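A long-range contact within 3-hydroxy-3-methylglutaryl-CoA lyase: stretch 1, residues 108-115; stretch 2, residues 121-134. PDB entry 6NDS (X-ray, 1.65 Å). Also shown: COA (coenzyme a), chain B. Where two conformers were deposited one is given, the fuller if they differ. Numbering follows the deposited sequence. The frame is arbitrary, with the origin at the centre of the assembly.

Stretch 1 108-115: NLVLSASQ
Stretch 2 121-134: NMRMTKAQSFAGFT

The side-chain oxygen of Gln-115 accepts a hydrogen bond from the first backbone N of a helix in the other stretch. Lys-126 N donates to Gln-115 OE1 at 2.7 Å, with an N-H...O angle of 159°. Gln-115 reaches it with chi1 t, chi2 p and chi3 -73°. Thr-125, the N-cap residue (chi1 p), accepts from Gln-128 N at OG1, 3.1 Å, and Thr-125 N donates to Gln-128 OE1 at 2.8 Å. Water 3 joins the same end, accepting from Gln-115 NE2 and Ala-127 N, both at 3.0 Å.

Strand 108-112, which begins earlier in the chain, is extended: Leu-109 -79/139, Val-110 -133/131, Leu-111 -141/166. Helix 126-134, which continues beyond the stretch, runs nearly antiparallel to it, at 167°, with axes 8.7 Å apart. CA atoms pair as Leu-109 with Phe-133 (7.4 Å), Leu-111 with Ser-129 (6.5 Å) and Gln-115 with Thr-125 (6.1 Å). Helix phi/psi are near -60/-40, apart from Phe-130 at -73/-28, with i to i+4 bonds such as Phe-133 N to Ser-129 O, 3.0 Å.

The CA-to-CB bond of Lys-126 points toward stretch 1; its rotamer is m, t, m, t. Lys-126 NZ donates to Ala-113 O at 2.8 Å, placing the charged end on a backbone carbonyl.

The rest is largely apolar. Leu-109 (m, t) covers one face of the Phe-133 ring (chi1 m, chi2 -13°). Leu-109 CB lies 3.9 Å from the Phe-133 ring centroid, a CH-pi contact. Leu-111 has chi1 at 91°, between wells, and chi2 t. Leu-111 CD1 is 3.6 Å from Phe-130 CD2, and Leu-111 CB is 3.9 Å from Ser-129 CB. Phe-130 has chi1 -103° and chi2 -76°.

The helix that begins earlier in the chain ends at Met-122; Arg-123 is the first residue to leave it, with positive phi (56/36). Met-122 (m, m, t) brings CE within 4.0 Å of Val-110 CB. Water 1 bridges the stretches, donating to Val-110 O (2.8 Å) and accepting from Ser-129 OG (2.6 Å).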

# COMPACT_ATOMS: atom_id res chain seq x y z
N ASN A 108 22.89 -15.25 6.52
CA ASN A 108 22.41 -14.46 5.39
C ASN A 108 23.51 -13.47 4.99
O ASN A 108 23.71 -12.44 5.65
CB ASN A 108 21.12 -13.73 5.75
CG ASN A 108 20.60 -12.89 4.62
OD1 ASN A 108 20.93 -13.14 3.45
ND2 ASN A 108 19.80 -11.87 4.94
N LEU A 109 24.23 -13.81 3.92
CA LEU A 109 25.28 -12.95 3.39
C LEU A 109 24.64 -11.83 2.57
O LEU A 109 23.69 -12.07 1.83
CB LEU A 109 26.23 -13.75 2.50
CG LEU A 109 26.64 -15.17 2.88
CD1 LEU A 109 27.75 -15.67 1.96
CD2 LEU A 109 27.09 -15.26 4.31
N VAL A 110 25.17 -10.61 2.71
CA VAL A 110 24.56 -9.46 2.04
C VAL A 110 25.62 -8.62 1.34
O VAL A 110 26.63 -8.24 1.94
CB VAL A 110 23.77 -8.58 3.03
CG1 VAL A 110 23.18 -7.36 2.31
CG2 VAL A 110 22.66 -9.38 3.70
N LEU A 111 25.36 -8.29 0.07
CA LEU A 111 26.05 -7.20 -0.61
C LEU A 111 25.03 -6.48 -1.48
O LEU A 111 23.92 -6.96 -1.70
CB LEU A 111 27.26 -7.70 -1.42
CG LEU A 111 27.06 -8.08 -2.89
CD1 LEU A 111 28.43 -8.31 -3.55
CD2 LEU A 111 26.16 -9.29 -3.05
N SER A 112 25.40 -5.29 -1.96
CA SER A 112 24.52 -4.49 -2.81
C SER A 112 24.94 -4.58 -4.27
O SER A 112 26.13 -4.63 -4.58
CB SER A 112 24.52 -3.02 -2.37
OG SER A 112 24.13 -2.91 -1.01
N ALA A 113 23.96 -4.59 -5.18
CA ALA A 113 24.28 -4.53 -6.61
C ALA A 113 24.87 -3.19 -6.99
O ALA A 113 25.56 -3.08 -8.02
CB ALA A 113 23.02 -4.79 -7.45
N SER A 114 24.60 -2.15 -6.21
CA SER A 114 25.16 -0.83 -6.41
C SER A 114 26.52 -0.75 -5.73
O SER A 114 26.61 -0.96 -4.51
CB SER A 114 24.23 0.23 -5.84
OG SER A 114 24.93 1.44 -5.60
N GLN A 115 27.57 -0.47 -6.50
CA GLN A 115 28.89 -0.28 -5.89
C GLN A 115 28.86 0.84 -4.87
O GLN A 115 29.46 0.73 -3.80
CB GLN A 115 29.93 0.02 -6.96
CG GLN A 115 31.36 -0.02 -6.42
CD GLN A 115 31.89 -1.43 -6.31
OE1 GLN A 115 31.49 -2.20 -5.44
NE2 GLN A 115 32.81 -1.79 -7.20
N ASN A 121 27.52 1.12 2.81
CA ASN A 121 26.93 0.22 3.79
C ASN A 121 27.94 -0.74 4.39
O ASN A 121 27.93 -0.98 5.60
CB ASN A 121 25.79 -0.57 3.12
CG ASN A 121 24.84 -1.20 4.11
OD1 ASN A 121 24.53 -0.62 5.15
ND2 ASN A 121 24.36 -2.40 3.79
N MET A 122 28.81 -1.30 3.55
CA MET A 122 29.76 -2.33 3.95
C MET A 122 31.20 -1.84 3.94
O MET A 122 32.09 -2.60 4.33
CB MET A 122 29.65 -3.54 3.01
CG MET A 122 28.29 -4.20 2.96
SD MET A 122 27.85 -4.84 4.59
CE MET A 122 26.36 -5.77 4.22
N ARG A 123 31.44 -0.62 3.46
CA ARG A 123 32.78 -0.04 3.40
C ARG A 123 33.74 -0.93 2.62
O ARG A 123 34.93 -1.04 2.93
CB ARG A 123 33.30 0.26 4.81
CG ARG A 123 32.50 1.38 5.48
CD ARG A 123 32.75 1.45 6.97
NE ARG A 123 34.18 1.44 7.26
CZ ARG A 123 34.93 2.52 7.39
NH1 ARG A 123 34.38 3.73 7.24
NH2 ARG A 123 36.22 2.41 7.65
N MET A 124 33.22 -1.56 1.56
CA MET A 124 34.07 -2.29 0.64
C MET A 124 33.35 -2.46 -0.69
O MET A 124 32.13 -2.29 -0.79
CB MET A 124 34.48 -3.66 1.21
CG MET A 124 33.35 -4.53 1.66
SD MET A 124 33.90 -6.06 2.46
CE MET A 124 32.52 -6.33 3.57
N THR A 125 34.14 -2.77 -1.71
CA THR A 125 33.58 -3.01 -3.03
C THR A 125 32.84 -4.34 -3.05
O THR A 125 32.96 -5.17 -2.14
CB THR A 125 34.68 -3.04 -4.09
OG1 THR A 125 35.58 -4.12 -3.80
CG2 THR A 125 35.47 -1.73 -4.10
N LYS A 126 32.06 -4.54 -4.12
CA LYS A 126 31.41 -5.82 -4.32
C LYS A 126 32.43 -6.95 -4.43
O LYS A 126 32.21 -8.05 -3.90
CB LYS A 126 30.52 -5.77 -5.56
CG LYS A 126 29.30 -4.90 -5.39
CD LYS A 126 28.45 -4.92 -6.66
CE LYS A 126 28.95 -3.96 -7.70
NZ LYS A 126 28.03 -3.96 -8.87
N ALA A 127 33.55 -6.70 -5.11
CA ALA A 127 34.58 -7.73 -5.23
C ALA A 127 35.13 -8.10 -3.86
O ALA A 127 35.39 -9.28 -3.58
CB ALA A 127 35.71 -7.26 -6.14
N GLN A 128 35.33 -7.10 -2.99
CA GLN A 128 35.80 -7.39 -1.64
C GLN A 128 34.76 -8.15 -0.84
O GLN A 128 35.10 -9.04 -0.06
CB GLN A 128 36.19 -6.10 -0.93
CG GLN A 128 37.43 -5.44 -1.51
CD GLN A 128 37.71 -4.07 -0.93
OE1 GLN A 128 36.84 -3.20 -0.92
NE2 GLN A 128 38.93 -3.86 -0.46
N SER A 129 33.48 -7.81 -1.01
CA SER A 129 32.43 -8.56 -0.34
C SER A 129 32.48 -10.03 -0.75
O SER A 129 32.41 -10.93 0.11
CB SER A 129 31.06 -7.96 -0.66
OG SER A 129 30.80 -6.81 0.14
N PHE A 130 32.63 -10.30 -2.05
CA PHE A 130 32.64 -11.69 -2.49
C PHE A 130 33.93 -12.41 -2.11
O PHE A 130 33.91 -13.63 -1.92
CB PHE A 130 32.37 -11.78 -3.99
CG PHE A 130 30.96 -12.21 -4.31
CD1 PHE A 130 30.58 -13.54 -4.17
CD2 PHE A 130 30.01 -11.29 -4.72
CE1 PHE A 130 29.29 -13.94 -4.43
CE2 PHE A 130 28.70 -11.69 -4.98
CZ PHE A 130 28.35 -13.02 -4.84
N ALA A 131 35.04 -11.68 -2.00
CA ALA A 131 36.25 -12.29 -1.44
C ALA A 131 36.00 -12.79 -0.02
O ALA A 131 36.46 -13.88 0.35
CB ALA A 131 37.41 -11.30 -1.47
N GLY A 132 35.28 -12.01 0.79
CA GLY A 132 34.93 -12.49 2.12
C GLY A 132 33.99 -13.69 2.07
O GLY A 132 34.17 -14.66 2.81
N PHE A 133 33.00 -13.64 1.18
CA PHE A 133 32.04 -14.74 1.07
C PHE A 133 32.74 -16.04 0.69
O PHE A 133 32.41 -17.11 1.22
CB PHE A 133 30.97 -14.40 0.03
CG PHE A 133 30.11 -13.21 0.38
CD1 PHE A 133 30.11 -12.68 1.67
CD2 PHE A 133 29.29 -12.63 -0.58
CE1 PHE A 133 29.31 -11.58 1.98
CE2 PHE A 133 28.48 -11.54 -0.26
CZ PHE A 133 28.49 -11.02 1.01
N THR A 134 33.71 -15.96 -0.22
CA THR A 134 34.47 -17.15 -0.61
C THR A 134 35.19 -17.76 0.58
O THR A 134 35.21 -18.99 0.75
CB THR A 134 35.46 -16.79 -1.72
OG1 THR A 134 34.73 -16.22 -2.82
CG2 THR A 134 36.18 -18.02 -2.20
N1A COA B . 31.14 -7.66 13.59
C2A COA B . 31.75 -6.98 14.57
N3A COA B . 32.91 -6.32 14.55
C4A COA B . 33.47 -6.40 13.33
C5A COA B . 32.97 -7.05 12.22
C6A COA B . 31.73 -7.71 12.37
N6A COA B . 31.14 -8.38 11.39
N7A COA B . 33.84 -6.91 11.15
C8A COA B . 34.83 -6.19 11.61
N9A COA B . 34.67 -5.85 12.93
C1B COA B . 35.58 -5.09 13.79
C2B COA B . 36.99 -5.67 13.88
O2B COA B . 37.12 -6.76 14.77
C3B COA B . 37.76 -4.42 14.29
O3B COA B . 37.46 -4.06 15.64
P3B COA B . 38.59 -3.08 16.23
O7A COA B . 38.26 -1.66 15.81
O8A COA B . 39.91 -3.55 15.63
O9A COA B . 38.56 -3.25 17.74
C4B COA B . 37.16 -3.44 13.29
O4B COA B . 35.75 -3.79 13.27
C5B COA B . 37.72 -3.65 11.91
O5B COA B . 37.15 -2.69 11.01
P1A COA B . 37.22 -3.03 9.45
O1A COA B . 37.45 -4.49 9.25
O2A COA B . 38.10 -2.04 8.76
O3A COA B . 35.69 -2.73 9.09
P2A COA B . 34.87 -1.36 8.98
O4A COA B . 35.27 -0.68 7.71
O5A COA B . 34.94 -0.61 10.26
O6A COA B . 33.39 -1.96 8.85
CBP COA B . 31.82 -3.64 8.22
CCP COA B . 33.09 -2.92 7.80
CDP COA B . 31.33 -4.54 7.08
CEP COA B . 32.12 -4.51 9.44
CAP COA B . 30.77 -2.58 8.56
OAP COA B . 30.67 -1.67 7.48
C9P COA B . 29.39 -3.16 8.83
O9P COA B . 29.17 -3.79 9.86
N8P COA B . 28.46 -2.93 7.91
C7P COA B . 27.13 -3.52 7.96
C6P COA B . 26.08 -2.47 8.23
C5P COA B . 24.68 -3.04 8.13
O5P COA B . 24.37 -4.07 8.72
N4P COA B . 23.81 -2.36 7.37
C3P COA B . 22.39 -2.65 7.29
C2P COA B . 22.11 -4.06 6.81
S1P COA B . 22.95 -4.41 5.24
O HOH W 1 29.29 -7.56 2.13
O HOH W 2 25.67 -3.73 1.03
O HOH W 3 33.77 -4.62 -7.26